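Local atomic coordinates of glutathione S-transferase, N-terminal domain protein (Pseudomonas putida, PDB entry 4NAX), a protein that binds oxidized glutathione disulfide, one molecule per subunit, and probably acts as a glutathione-dependent transferase. Residues V32-E40 with R220-I229; Y178-V189 with V210-R220. All coordinates share one frame; numbering follows the deposited sequence. Where two conformers were deposited one is given.

Interaction 1. Residues V32-E40 with R220-I229. Unlike the reference sequence in segment 220-229: His225 (reference Arg).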
loop_
_atom_site.group_PDB
_atom_site.type_symbol
_atom_site.label_atom_id
_atom_site.label_comp_id
_atom_site.label_asym_id
_atom_site.label_seq_id
_atom_site.Cartn_x
_atom_site.Cartn_y
_atom_site.Cartn_z
ATOM N N VAL A 32 -1.406 -7.165 -13.454
ATOM C CA VAL A 32 -1.199 -8.608 -13.476
ATOM C C VAL A 32 -1.272 -9.233 -12.083
ATOM O O VAL A 32 -1.510 -10.418 -11.961
ATOM C CB VAL A 32 0.087 -9.031 -14.208
ATOM C CG1 VAL A 32 0.105 -8.497 -15.630
ATOM C CG2 VAL A 32 1.334 -8.647 -13.436
ATOM N N LYS A 33 -1.105 -8.452 -11.017
ATOM C CA LYS A 33 -1.322 -9.014 -9.683
ATOM C C LYS A 33 -2.726 -9.637 -9.669
ATOM O O LYS A 33 -2.920 -10.720 -9.116
ATOM C CB LYS A 33 -1.276 -7.929 -8.614
ATOM C CG LYS A 33 0.053 -7.241 -8.399
ATOM C CD LYS A 33 -0.142 -6.088 -7.433
ATOM C CE LYS A 33 1.073 -5.194 -7.247
ATOM N NZ LYS A 33 0.717 -4.019 -6.370
ATOM N N VAL A 34 -3.712 -8.912 -10.213
ATOM C CA VAL A 34 -5.089 -9.307 -10.091
ATOM C C VAL A 34 -5.461 -10.415 -11.062
ATOM O O VAL A 34 -6.144 -11.388 -10.669
ATOM C CB VAL A 34 -6.017 -8.096 -10.191
ATOM C CG1 VAL A 34 -7.477 -8.527 -10.173
ATOM C CG2 VAL A 34 -5.734 -7.121 -9.059
ATOM N N SER A 35 -5.012 -10.310 -12.318
ATOM C CA SER A 35 -5.242 -11.418 -13.243
ATOM C C SER A 35 -4.528 -12.707 -12.787
ATOM O O SER A 35 -5.108 -13.797 -12.863
ATOM C CB SER A 35 -4.893 -11.035 -14.672
ATOM O OG SER A 35 -3.604 -10.447 -14.685
ATOM N N ILE A 36 -3.299 -12.594 -12.297
ATOM C CA ILE A 36 -2.623 -13.754 -11.749
ATOM C C ILE A 36 -3.449 -14.354 -10.609
ATOM O O ILE A 36 -3.658 -15.570 -10.544
ATOM C CB ILE A 36 -1.193 -13.426 -11.282
ATOM C CG1 ILE A 36 -0.304 -13.144 -12.486
ATOM C CG2 ILE A 36 -0.630 -14.587 -10.468
ATOM C CD1 ILE A 36 1.037 -12.562 -12.132
ATOM N N MET A 37 -3.912 -13.512 -9.686
ATOM C CA MET A 37 -4.693 -14.002 -8.575
ATOM C C MET A 37 -5.939 -14.767 -9.047
ATOM O O MET A 37 -6.226 -15.849 -8.550
ATOM C CB MET A 37 -5.101 -12.823 -7.689
ATOM C CG MET A 37 -5.952 -13.201 -6.495
ATOM S SD MET A 37 -5.068 -14.263 -5.341
ATOM C CE MET A 37 -6.259 -14.273 -4.008
ATOM N N LEU A 38 -6.671 -14.186 -9.993
ATOM C CA LEU A 38 -7.878 -14.810 -10.503
ATOM C C LEU A 38 -7.569 -16.149 -11.170
ATOM O O LEU A 38 -8.305 -17.138 -10.982
ATOM C CB LEU A 38 -8.583 -13.870 -11.469
ATOM C CG LEU A 38 -9.227 -12.660 -10.774
ATOM C CD1 LEU A 38 -9.490 -11.546 -11.770
ATOM C CD2 LEU A 38 -10.501 -13.071 -10.057
ATOM N N GLU A 39 -6.472 -16.188 -11.927
ATOM C CA GLU A 39 -6.040 -17.451 -12.540
ATOM C C GLU A 39 -5.674 -18.495 -11.492
ATOM O O GLU A 39 -5.961 -19.681 -11.659
ATOM C CB GLU A 39 -4.862 -17.217 -13.502
ATOM C CG GLU A 39 -5.202 -16.379 -14.724
ATOM C CD GLU A 39 -6.097 -17.087 -15.719
ATOM O OE1 GLU A 39 -5.965 -18.315 -15.887
ATOM O OE2 GLU A 39 -6.922 -16.403 -16.360
ATOM N N GLU A 40 -4.985 -18.083 -10.431
ATOM C CA GLU A 40 -4.561 -19.015 -9.369
ATOM C C GLU A 40 -5.758 -19.640 -8.644
ATOM O O GLU A 40 -5.727 -20.821 -8.330
ATOM C CB GLU A 40 -3.697 -18.312 -8.318
ATOM C CG GLU A 40 -2.314 -17.896 -8.792
ATOM C CD GLU A 40 -1.279 -19.024 -8.872
ATOM O OE1 GLU A 40 -1.608 -20.243 -8.804
ATOM O OE2 GLU A 40 -0.086 -18.693 -9.068
ATOM N N ARG A 220 5.080 -20.816 -12.631
ATOM C CA ARG A 220 3.714 -21.227 -12.323
ATOM C C ARG A 220 2.784 -20.969 -13.516
ATOM O O ARG A 220 2.788 -19.877 -14.082
ATOM C CB ARG A 220 3.187 -20.492 -11.099
ATOM C CG ARG A 220 3.929 -20.788 -9.808
ATOM C CD ARG A 220 3.332 -20.040 -8.634
ATOM N NE ARG A 220 1.982 -20.474 -8.308
ATOM C CZ ARG A 220 1.684 -21.515 -7.543
ATOM N NH1 ARG A 220 2.640 -22.254 -6.983
ATOM N NH2 ARG A 220 0.419 -21.796 -7.282
ATOM N N PRO A 221 1.958 -21.962 -13.907
ATOM C CA PRO A 221 1.134 -21.733 -15.106
ATOM C C PRO A 221 0.149 -20.563 -14.952
ATOM O O PRO A 221 -0.086 -19.816 -15.910
ATOM C CB PRO A 221 0.410 -23.071 -15.343
ATOM C CG PRO A 221 0.945 -24.026 -14.357
ATOM C CD PRO A 221 1.975 -23.375 -13.496
ATOM N N ALA A 222 -0.394 -20.370 -13.761
ATOM C CA ALA A 222 -1.340 -19.266 -13.573
ATOM C C ALA A 222 -0.655 -17.910 -13.721
ATOM O O ALA A 222 -1.274 -16.927 -14.137
ATOM C CB ALA A 222 -1.999 -19.361 -12.218
ATOM N N VAL A 223 0.605 -17.842 -13.311
ATOM C CA VAL A 223 1.407 -16.626 -13.473
ATOM C C VAL A 223 1.600 -16.327 -14.943
ATOM O O VAL A 223 1.376 -15.198 -15.385
ATOM C CB VAL A 223 2.739 -16.738 -12.721
ATOM C CG1 VAL A 223 3.694 -15.618 -13.081
ATOM C CG2 VAL A 223 2.514 -16.753 -11.208
ATOM N N GLN A 224 2.019 -17.321 -15.716
ATOM C CA GLN A 224 2.216 -17.075 -17.152
ATOM C C GLN A 224 0.937 -16.619 -17.844
ATOM O O GLN A 224 0.977 -15.706 -18.672
ATOM C CB GLN A 224 2.825 -18.298 -17.840
ATOM C CG GLN A 224 4.291 -18.492 -17.482
ATOM C CD GLN A 224 5.192 -17.331 -17.914
ATOM O OE1 GLN A 224 5.031 -16.768 -19.001
ATOM N NE2 GLN A 224 6.129 -16.954 -17.047
ATOM N N HIS A 225 -0.208 -17.193 -17.473
ATOM C CA HIS A 225 -1.468 -16.697 -18.044
ATOM C C HIS A 225 -1.767 -15.276 -17.584
ATOM O O HIS A 225 -2.078 -14.402 -18.387
ATOM C CB HIS A 225 -2.657 -17.568 -17.649
ATOM C CG HIS A 225 -2.629 -18.934 -18.244
ATOM N ND1 HIS A 225 -2.494 -19.151 -19.596
ATOM C CD2 HIS A 225 -2.765 -20.151 -17.678
ATOM C CE1 HIS A 225 -2.547 -20.448 -19.837
ATOM N NE2 HIS A 225 -2.685 -21.076 -18.685
ATOM N N GLY A 226 -1.694 -15.054 -16.276
ATOM C CA GLY A 226 -2.080 -13.765 -15.733
ATOM C C GLY A 226 -1.220 -12.604 -16.191
ATOM O O GLY A 226 -1.698 -11.481 -16.301
ATOM N N LEU A 227 0.044 -12.872 -16.486
ATOM C CA LEU A 227 0.943 -11.836 -16.998
ATOM C C LEU A 227 0.478 -11.218 -18.300
ATOM O O LEU A 227 0.914 -10.115 -18.650
ATOM C CB LEU A 227 2.360 -12.376 -17.244
ATOM C CG LEU A 227 3.217 -12.618 -15.999
ATOM C CD1 LEU A 227 4.507 -13.324 -16.401
ATOM C CD2 LEU A 227 3.510 -11.338 -15.228
ATOM N N LYS A 228 -0.382 -11.917 -19.045
ATOM C CA LYS A 228 -0.734 -11.537 -20.404
ATOM C C LYS A 228 -2.125 -10.944 -20.539
ATOM O O LYS A 228 -2.526 -10.566 -21.631
ATOM C CB LYS A 228 -0.608 -12.780 -21.294
ATOM C CG LYS A 228 0.770 -13.416 -21.200
ATOM C CD LYS A 228 0.912 -14.631 -22.108
ATOM C CE LYS A 228 2.232 -15.297 -21.848
ATOM N NZ LYS A 228 2.526 -16.362 -22.811
ATOM N N ILE A 229 -2.864 -10.874 -19.432
ATOM C CA ILE A 229 -4.290 -10.565 -19.450
ATOM C C ILE A 229 -4.516 -9.195 -18.801
ATOM O O ILE A 229 -3.940 -8.924 -17.749
ATOM C CB ILE A 229 -5.052 -11.662 -18.663
ATOM C CG1 ILE A 229 -4.928 -12.994 -19.429
ATOM C CG2 ILE A 229 -6.502 -11.291 -18.403
ATOM C CD1 ILE A 229 -5.456 -14.216 -18.701
HETATM O O HOH W 1 -0.328 -21.830 -11.029
#
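Glu40 and Arg220 form a salt bridge where helix 31-41 of the thioredoxin-like N-terminal domain of a glutathione transferase meets the short helix 221-226, next in the chain after helix 208-219. The two helix axes approach to 7.8 Å at 137° between their directions, nearer antiparallel than perpendicular.

Polar contacts occur at two places. Arg220 grips Glu40 side-on with two nitrogens: NE donates to Glu40 OE2 at 2.8 Å on the syn side of the carboxylate, and NH2 donates to OE1 of the same group. Both bonds are nearly straight and both acceptors lie in the guanidinium plane, but the carboxylate is turned by 35° against that plane, which is why OE1 is met from above its own plane. Glu40 OE2 also shares a hydrogen bond with Tyr178 OH. Water 1 donates to Glu40 OE1 and accepts from Ala222 N, in the first turn of helix 221-226. Farther back along helix 31-41, Ser35 OG donates to Gly226 O at 2.7 Å, somewhat tilted from the carbonyl plane; chi1 of 50° sets OG between the backbone N and the carbonyl carbon, directed at that oxygen.

Right beside this bond the backbones are in contact: Ile36 CA lies 4.0 Å from Gly226 CA, and a side chain on that glycine would clash with the Ile36 backbone.

Apolar side chains pack along one flank. Ile36 CG2 meets Val223 CG2 at 3.9 Å, while its CD1 lies alongside Leu227 CD2, which also touches Val32 CG2.

Methyl groups pack against the two carboxylates. Ala222 CB presses on Glu40 CD at 3.4 Å. Glu39 is hydrogen-bonded through OE2 to Tyr45, and that same oxygen rests 3.5 Å from the methyl CD1 of Ile229.

Interaction 2. Residues Y178-V189 with V210-R220. With GDS (oxidized glutathione disulfide), chain C.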
loop_
_atom_site.group_PDB
_atom_site.type_symbol
_atom_site.label_atom_id
_atom_site.label_comp_id
_atom_site.label_asym_id
_atom_site.label_seq_id
_atom_site.Cartn_x
_atom_site.Cartn_y
_atom_site.Cartn_z
ATOM N N TYR A 178 2.691 -19.973 -0.194
ATOM C CA TYR A 178 2.487 -19.068 -1.316
ATOM C C TYR A 178 1.239 -18.235 -1.060
ATOM O O TYR A 178 0.209 -18.749 -0.622
ATOM C CB TYR A 178 2.334 -19.882 -2.597
ATOM C CG TYR A 178 2.067 -19.094 -3.872
ATOM C CD1 TYR A 178 2.976 -18.167 -4.343
ATOM C CD2 TYR A 178 0.921 -19.329 -4.622
ATOM C CE1 TYR A 178 2.764 -17.492 -5.536
ATOM C CE2 TYR A 178 0.692 -18.667 -5.808
ATOM C CZ TYR A 178 1.613 -17.739 -6.270
ATOM O OH TYR A 178 1.418 -17.081 -7.471
ATOM N N SER A 179 1.327 -16.933 -1.304
ATOM C CA SER A 179 0.251 -16.037 -0.890
ATOM C C SER A 179 0.149 -14.820 -1.781
ATOM O O SER A 179 0.979 -14.578 -2.675
ATOM C CB SER A 179 0.514 -15.545 0.536
ATOM O OG SER A 179 1.529 -14.535 0.561
ATOM N N ILE A 180 -0.878 -14.019 -1.490
ATOM C CA ILE A 180 -1.036 -12.727 -2.137
ATOM C C ILE A 180 0.176 -11.806 -1.982
ATOM O O ILE A 180 0.352 -10.900 -2.811
ATOM C CB ILE A 180 -2.328 -12.000 -1.687
ATOM C CG1 ILE A 180 -2.376 -11.742 -0.178
ATOM C CG2 ILE A 180 -3.540 -12.768 -2.191
ATOM C CD1 ILE A 180 -3.608 -10.958 0.253
ATOM N N ALA A 181 0.996 -11.979 -0.939
ATOM C CA ALA A 181 2.216 -11.159 -0.840
ATOM C C ALA A 181 3.177 -11.471 -1.993
ATOM O O ALA A 181 3.815 -10.564 -2.538
ATOM C CB ALA A 181 2.913 -11.352 0.502
ATOM N N ASP A 182 3.330 -12.745 -2.341
ATOM C CA ASP A 182 4.181 -13.120 -3.476
ATOM C C ASP A 182 3.625 -12.577 -4.781
ATOM O O ASP A 182 4.359 -12.060 -5.623
ATOM C CB ASP A 182 4.347 -14.623 -3.564
ATOM C CG ASP A 182 4.798 -15.219 -2.251
ATOM O OD1 ASP A 182 5.921 -14.914 -1.809
ATOM O OD2 ASP A 182 4.024 -15.974 -1.649
ATOM N N ILE A 183 2.313 -12.715 -4.939
ATOM C CA ILE A 183 1.647 -12.248 -6.147
ATOM C C ILE A 183 1.801 -10.728 -6.302
ATOM O O ILE A 183 1.943 -10.217 -7.417
ATOM C CB ILE A 183 0.175 -12.702 -6.157
ATOM C CG1 ILE A 183 0.133 -14.237 -6.282
ATOM C CG2 ILE A 183 -0.604 -12.043 -7.291
ATOM C CD1 ILE A 183 -1.234 -14.832 -6.034
ATOM N N ALA A 184 1.813 -10.000 -5.194
ATOM C CA ALA A 184 1.995 -8.554 -5.259
ATOM C C ALA A 184 3.434 -8.157 -5.604
ATOM O O ALA A 184 3.653 -7.183 -6.314
ATOM C CB ALA A 184 1.607 -7.919 -3.928
ATOM N N ILE A 185 4.410 -8.893 -5.073
ATOM C CA ILE A 185 5.809 -8.497 -5.168
ATOM C C ILE A 185 6.500 -8.915 -6.469
ATOM O O ILE A 185 7.166 -8.108 -7.116
ATOM C CB ILE A 185 6.585 -9.061 -3.955
ATOM C CG1 ILE A 185 6.177 -8.324 -2.679
ATOM C CG2 ILE A 185 8.084 -9.011 -4.180
ATOM C CD1 ILE A 185 6.591 -9.012 -1.401
ATOM N N PHE A 186 6.342 -10.175 -6.865
ATOM C CA PHE A 186 7.189 -10.676 -7.941
ATOM C C PHE A 186 6.910 -10.100 -9.339
ATOM O O PHE A 186 7.855 -9.944 -10.097
ATOM C CB PHE A 186 7.295 -12.220 -7.876
ATOM C CG PHE A 186 8.062 -12.634 -6.647
ATOM C CD1 PHE A 186 9.430 -12.426 -6.588
ATOM C CD2 PHE A 186 7.421 -13.118 -5.527
ATOM C CE1 PHE A 186 10.137 -12.677 -5.419
ATOM C CE2 PHE A 186 8.108 -13.387 -4.359
ATOM C CZ PHE A 186 9.468 -13.167 -4.312
ATOM N N PRO A 187 5.659 -9.713 -9.656
ATOM C CA PRO A 187 5.489 -8.991 -10.935
ATOM C C PRO A 187 6.271 -7.701 -10.986
ATOM O O PRO A 187 6.683 -7.255 -12.076
ATOM C CB PRO A 187 3.979 -8.739 -11.008
ATOM C CG PRO A 187 3.389 -9.880 -10.197
ATOM C CD PRO A 187 4.350 -9.986 -9.026
ATOM N N TRP A 188 6.439 -7.053 -9.834
ATOM C CA TRP A 188 7.229 -5.823 -9.784
ATOM C C TRP A 188 8.729 -6.082 -9.917
ATOM O O TRP A 188 9.434 -5.307 -10.560
ATOM C CB TRP A 188 6.911 -5.024 -8.520
ATOM C CG TRP A 188 5.878 -3.974 -8.776
ATOM C CD1 TRP A 188 4.579 -3.940 -8.358
ATOM C CD2 TRP A 188 6.091 -2.791 -9.539
ATOM N NE1 TRP A 188 3.978 -2.772 -8.801
ATOM C CE2 TRP A 188 4.899 -2.052 -9.521
ATOM C CE3 TRP A 188 7.192 -2.284 -10.240
ATOM C CZ2 TRP A 188 4.777 -0.831 -10.153
ATOM C CZ3 TRP A 188 7.063 -1.086 -10.888
ATOM C CH2 TRP A 188 5.862 -0.356 -10.834
ATOM N N VAL A 189 9.218 -7.144 -9.280
ATOM C CA VAL A 189 10.610 -7.528 -9.463
ATOM C C VAL A 189 10.869 -7.815 -10.955
ATOM O O VAL A 189 11.853 -7.324 -11.542
ATOM C CB VAL A 189 10.996 -8.727 -8.577
ATOM C CG1 VAL A 189 12.444 -9.121 -8.824
ATOM C CG2 VAL A 189 10.792 -8.450 -7.085
ATOM N N VAL A 210 16.155 -13.621 -4.121
ATOM C CA VAL A 210 15.117 -13.001 -4.942
ATOM C C VAL A 210 15.086 -13.641 -6.335
ATOM O O VAL A 210 14.019 -13.931 -6.867
ATOM C CB VAL A 210 15.324 -11.489 -5.063
ATOM C CG1 VAL A 210 14.248 -10.870 -5.937
ATOM C CG2 VAL A 210 15.304 -10.824 -3.689
ATOM N N GLN A 211 16.265 -13.884 -6.923
ATOM C CA GLN A 211 16.336 -14.533 -8.234
ATOM C C GLN A 211 15.695 -15.916 -8.208
ATOM O O GLN A 211 14.936 -16.279 -9.104
ATOM C CB GLN A 211 17.784 -14.692 -8.682
ATOM C CG GLN A 211 18.473 -13.406 -9.087
ATOM C CD GLN A 211 19.956 -13.611 -9.315
ATOM O OE1 GLN A 211 20.776 -12.788 -8.912
ATOM N NE2 GLN A 211 20.307 -14.729 -9.940
ATOM N N ARG A 212 16.018 -16.690 -7.177
ATOM C CA ARG A 212 15.486 -18.036 -7.037
ATOM C C ARG A 212 13.964 -18.039 -6.947
ATOM O O ARG A 212 13.289 -18.812 -7.634
ATOM C CB ARG A 212 16.087 -18.712 -5.809
ATOM C CG ARG A 212 15.437 -20.024 -5.410
ATOM C CD ARG A 212 16.166 -20.657 -4.230
ATOM N NE ARG A 212 16.132 -19.771 -3.060
ATOM C CZ ARG A 212 15.103 -19.657 -2.226
ATOM N NH1 ARG A 212 14.009 -20.387 -2.385
ATOM N NH2 ARG A 212 15.156 -18.791 -1.228
ATOM N N VAL A 213 13.422 -17.191 -6.083
ATOM C CA VAL A 213 11.976 -17.179 -5.862
ATOM C C VAL A 213 11.240 -16.572 -7.077
ATOM O O VAL A 213 10.182 -17.072 -7.476
ATOM C CB VAL A 213 11.629 -16.496 -4.530
ATOM C CG1 VAL A 213 10.124 -16.440 -4.341
ATOM C CG2 VAL A 213 12.269 -17.276 -3.389
ATOM N N LEU A 214 11.821 -15.544 -7.692
ATOM C CA LEU A 214 11.262 -15.004 -8.925
ATOM C C LEU A 214 11.155 -16.078 -10.003
ATOM O O LEU A 214 10.126 -16.218 -10.671
ATOM C CB LEU A 214 12.087 -13.835 -9.437
ATOM C CG LEU A 214 11.642 -13.269 -10.787
ATOM C CD1 LEU A 214 10.239 -12.671 -10.692
ATOM C CD2 LEU A 214 12.633 -12.216 -11.275
ATOM N N ALA A 215 12.225 -16.844 -10.187
ATOM C CA ALA A 215 12.182 -17.927 -11.180
ATOM C C ALA A 215 11.076 -18.939 -10.849
ATOM O O ALA A 215 10.331 -19.368 -11.732
ATOM C CB ALA A 215 13.529 -18.619 -11.302
ATOM N N ASN A 216 10.946 -19.305 -9.577
ATOM C CA ASN A 216 9.907 -20.241 -9.183
ATOM C C ASN A 216 8.496 -19.664 -9.486
ATOM O O ASN A 216 7.597 -20.358 -9.962
ATOM C CB ASN A 216 9.961 -20.551 -7.682
ATOM C CG ASN A 216 11.212 -21.280 -7.238
ATOM O OD1 ASN A 216 11.493 -21.323 -6.018
ATOM N ND2 ASN A 216 11.950 -21.872 -8.163
ATOM N N PHE A 217 8.311 -18.387 -9.185
ATOM C CA PHE A 217 7.059 -17.687 -9.424
ATOM C C PHE A 217 6.698 -17.734 -10.915
ATOM O O PHE A 217 5.569 -18.084 -11.292
ATOM C CB PHE A 217 7.222 -16.242 -8.969
ATOM C CG PHE A 217 5.981 -15.391 -9.125
ATOM C CD1 PHE A 217 4.927 -15.498 -8.231
ATOM C CD2 PHE A 217 5.887 -14.462 -10.138
ATOM C CE1 PHE A 217 3.811 -14.687 -8.350
ATOM C CE2 PHE A 217 4.789 -13.638 -10.258
ATOM C CZ PHE A 217 3.744 -13.737 -9.352
ATOM N N LEU A 218 7.677 -17.432 -11.762
ATOM C CA LEU A 218 7.427 -17.331 -13.192
ATOM C C LEU A 218 7.165 -18.692 -13.847
ATOM O O LEU A 218 6.600 -18.757 -14.927
ATOM C CB LEU A 218 8.567 -16.578 -13.893
ATOM C CG LEU A 218 8.711 -15.108 -13.503
ATOM C CD1 LEU A 218 9.978 -14.514 -14.095
ATOM C CD2 LEU A 218 7.497 -14.295 -13.900
ATOM N N GLU A 219 7.560 -19.777 -13.195
ATOM C CA GLU A 219 7.258 -21.127 -13.689
ATOM C C GLU A 219 5.797 -21.516 -13.505
ATOM O O GLU A 219 5.326 -22.470 -14.125
ATOM C CB GLU A 219 8.145 -22.174 -12.979
ATOM C CG GLU A 219 9.613 -22.130 -13.403
ATOM C CD GLU A 219 10.561 -22.810 -12.416
ATOM O OE1 GLU A 219 11.795 -22.573 -12.509
ATOM O OE2 GLU A 219 10.080 -23.570 -11.538
ATOM N N ARG A 220 5.080 -20.816 -12.631
ATOM C CA ARG A 220 3.714 -21.227 -12.323
ATOM C C ARG A 220 2.784 -20.969 -13.516
ATOM O O ARG A 220 2.788 -19.877 -14.082
ATOM C CB ARG A 220 3.187 -20.492 -11.099
ATOM C CG ARG A 220 3.929 -20.788 -9.808
ATOM C CD ARG A 220 3.332 -20.040 -8.634
ATOM N NE ARG A 220 1.982 -20.474 -8.308
ATOM C CZ ARG A 220 1.684 -21.515 -7.543
ATOM N NH1 ARG A 220 2.640 -22.254 -6.983
ATOM N NH2 ARG A 220 0.419 -21.796 -7.282
HETATM N N1 GDS C . 1.377 8.438 -13.897
HETATM C CA1 GDS C . 2.421 7.416 -13.889
HETATM C C1 GDS C . 3.796 8.046 -13.869
HETATM O OE1 GDS C . 4.750 7.351 -13.447
HETATM O OE2 GDS C . 3.962 9.221 -14.266
HETATM C CB1 GDS C . 2.274 6.533 -15.134
HETATM C CG1 GDS C . 3.020 5.195 -15.056
HETATM C CD1 GDS C . 2.438 4.298 -13.993
HETATM O O1 GDS C . 1.269 4.395 -13.668
HETATM N N2 GDS C . 3.286 3.433 -13.450
HETATM C CA2 GDS C . 2.887 2.445 -12.468
HETATM C C2 GDS C . 3.576 2.680 -11.150
HETATM O O2 GDS C . 4.746 3.043 -11.105
HETATM C CB2 GDS C . 3.233 1.042 -12.968
HETATM S SG2 GDS C . 2.274 0.482 -14.371
HETATM N N3 GDS C . 2.865 2.427 -10.053
HETATM C CA3 GDS C . 3.401 2.624 -8.717
HETATM C C3 GDS C . 2.854 1.670 -7.677
HETATM O OE3 GDS C . 2.900 2.060 -6.491
HETATM O OE4 GDS C . 2.473 0.556 -8.055
HETATM N N4 GDS C . -1.658 4.368 -14.402
HETATM C CA4 GDS C . -2.518 5.237 -15.175
HETATM C C4 GDS C . -2.207 6.698 -15.002
HETATM O OE5 GDS C . -2.875 7.546 -15.664
HETATM O OE6 GDS C . -1.258 7.010 -14.237
HETATM C C5 GDS C . -2.127 3.245 -13.873
HETATM O O5 GDS C . -3.305 2.921 -13.986
HETATM C CA5 GDS C . -1.139 2.353 -13.154
HETATM N N5 GDS C . -1.738 1.825 -11.933
HETATM C CB5 GDS C . -0.750 1.214 -14.099
HETATM S SG5 GDS C . 0.354 -0.010 -13.392
HETATM C CA6 GDS C . -2.238 1.265 -7.078
HETATM C C6 GDS C . -2.552 -0.199 -7.150
HETATM O OE7 GDS C . -3.563 -0.557 -7.802
HETATM O OE8 GDS C . -1.787 -0.986 -6.544
HETATM N N6 GDS C . -1.605 1.569 -5.779
HETATM C CB6 GDS C . -1.314 1.662 -8.230
HETATM C CG6 GDS C . -1.999 1.482 -9.588
HETATM C CD6 GDS C . -1.189 2.031 -10.732
HETATM O O6 GDS C . -0.098 2.585 -10.557
#
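Phe186 and Phe217 interlock as reciprocal knobs into holes, joining helices 180-193 and 208-219 in the all-helical C-terminal domain of the glutathione transferase fold. The short segment axes cross at 105° and stay 10.0 Å apart at their closest, a gap that large side chains fill.

The Phe186 knob enters a hollow walled by Val210, Val213, Leu214 and Phe217. The far ring atom CZ of Phe186 meets Val213 CG1 at 3.3 Å, a tight contact. In return Phe217 fills the hollow formed by Asp182, Ile183, Phe186 and Pro187. The Phe217 ring reaches across to the other helix because chi1, -179°, turns CG away from the backbone N; there Phe186 CB sits over its face, 3.6 Å from the centroid, in a CH-pi contact. The two rings themselves meet obliquely, their planes 42° apart. Pro187 CD closes on Phe217 CZ at 3.8 Å. Farther along, Val189 CG1 lies against both Val210 CG1 and Leu214 CD2, extending the apolar seam.

At the other end of the seam, the capping box of Ser179 and Asp182 starts the helix just after Tyr178. The Tyr178 ring meets Phe217 and Arg220 in different ways: its CE1 lies at the edge of the Phe217 ring, in plane, whereas one of its own faces receives the guanidinium. This cation-pi contact is off-centre, with Arg220 CZ 4.0 Å from the Tyr178 centroid. The Tyr178 hydroxyl is hydrogen-bonded to Glu40. Replacing Tyr178 by alanine is likely to open a gap beside Phe217, take the aromatic face from the guanidinium and leave Glu40 without its hydroxyl partner. That hydroxyl oxygen, Tyr178 OH, also packs 3.5 Å from Phe217 CE1.

In the fold
Interactions 1 and 2 share Arg220, the N-cap residue that links helix 208-219 to helix 221-226, and their centres lie 11 Å apart. Glu40 OE2 and Tyr178 OH, 2.7 Å apart, tie them together directly, so a carboxylate of the N-terminal domain binds both partners of the cation-pi pair. A second polar link joins Gln224 NE2 to Leu218 O at 2.8 Å, and Lys33 O packs on Ile183 CG2. Each contact also carries a residue of the glutathione disulfide pocket on its helix: Lys33 in 32-40 and Trp188 in 178-189, whose CZ2 comes within 3.4 Å of ligand OE4. The pocket thus borders the junction of the two domains.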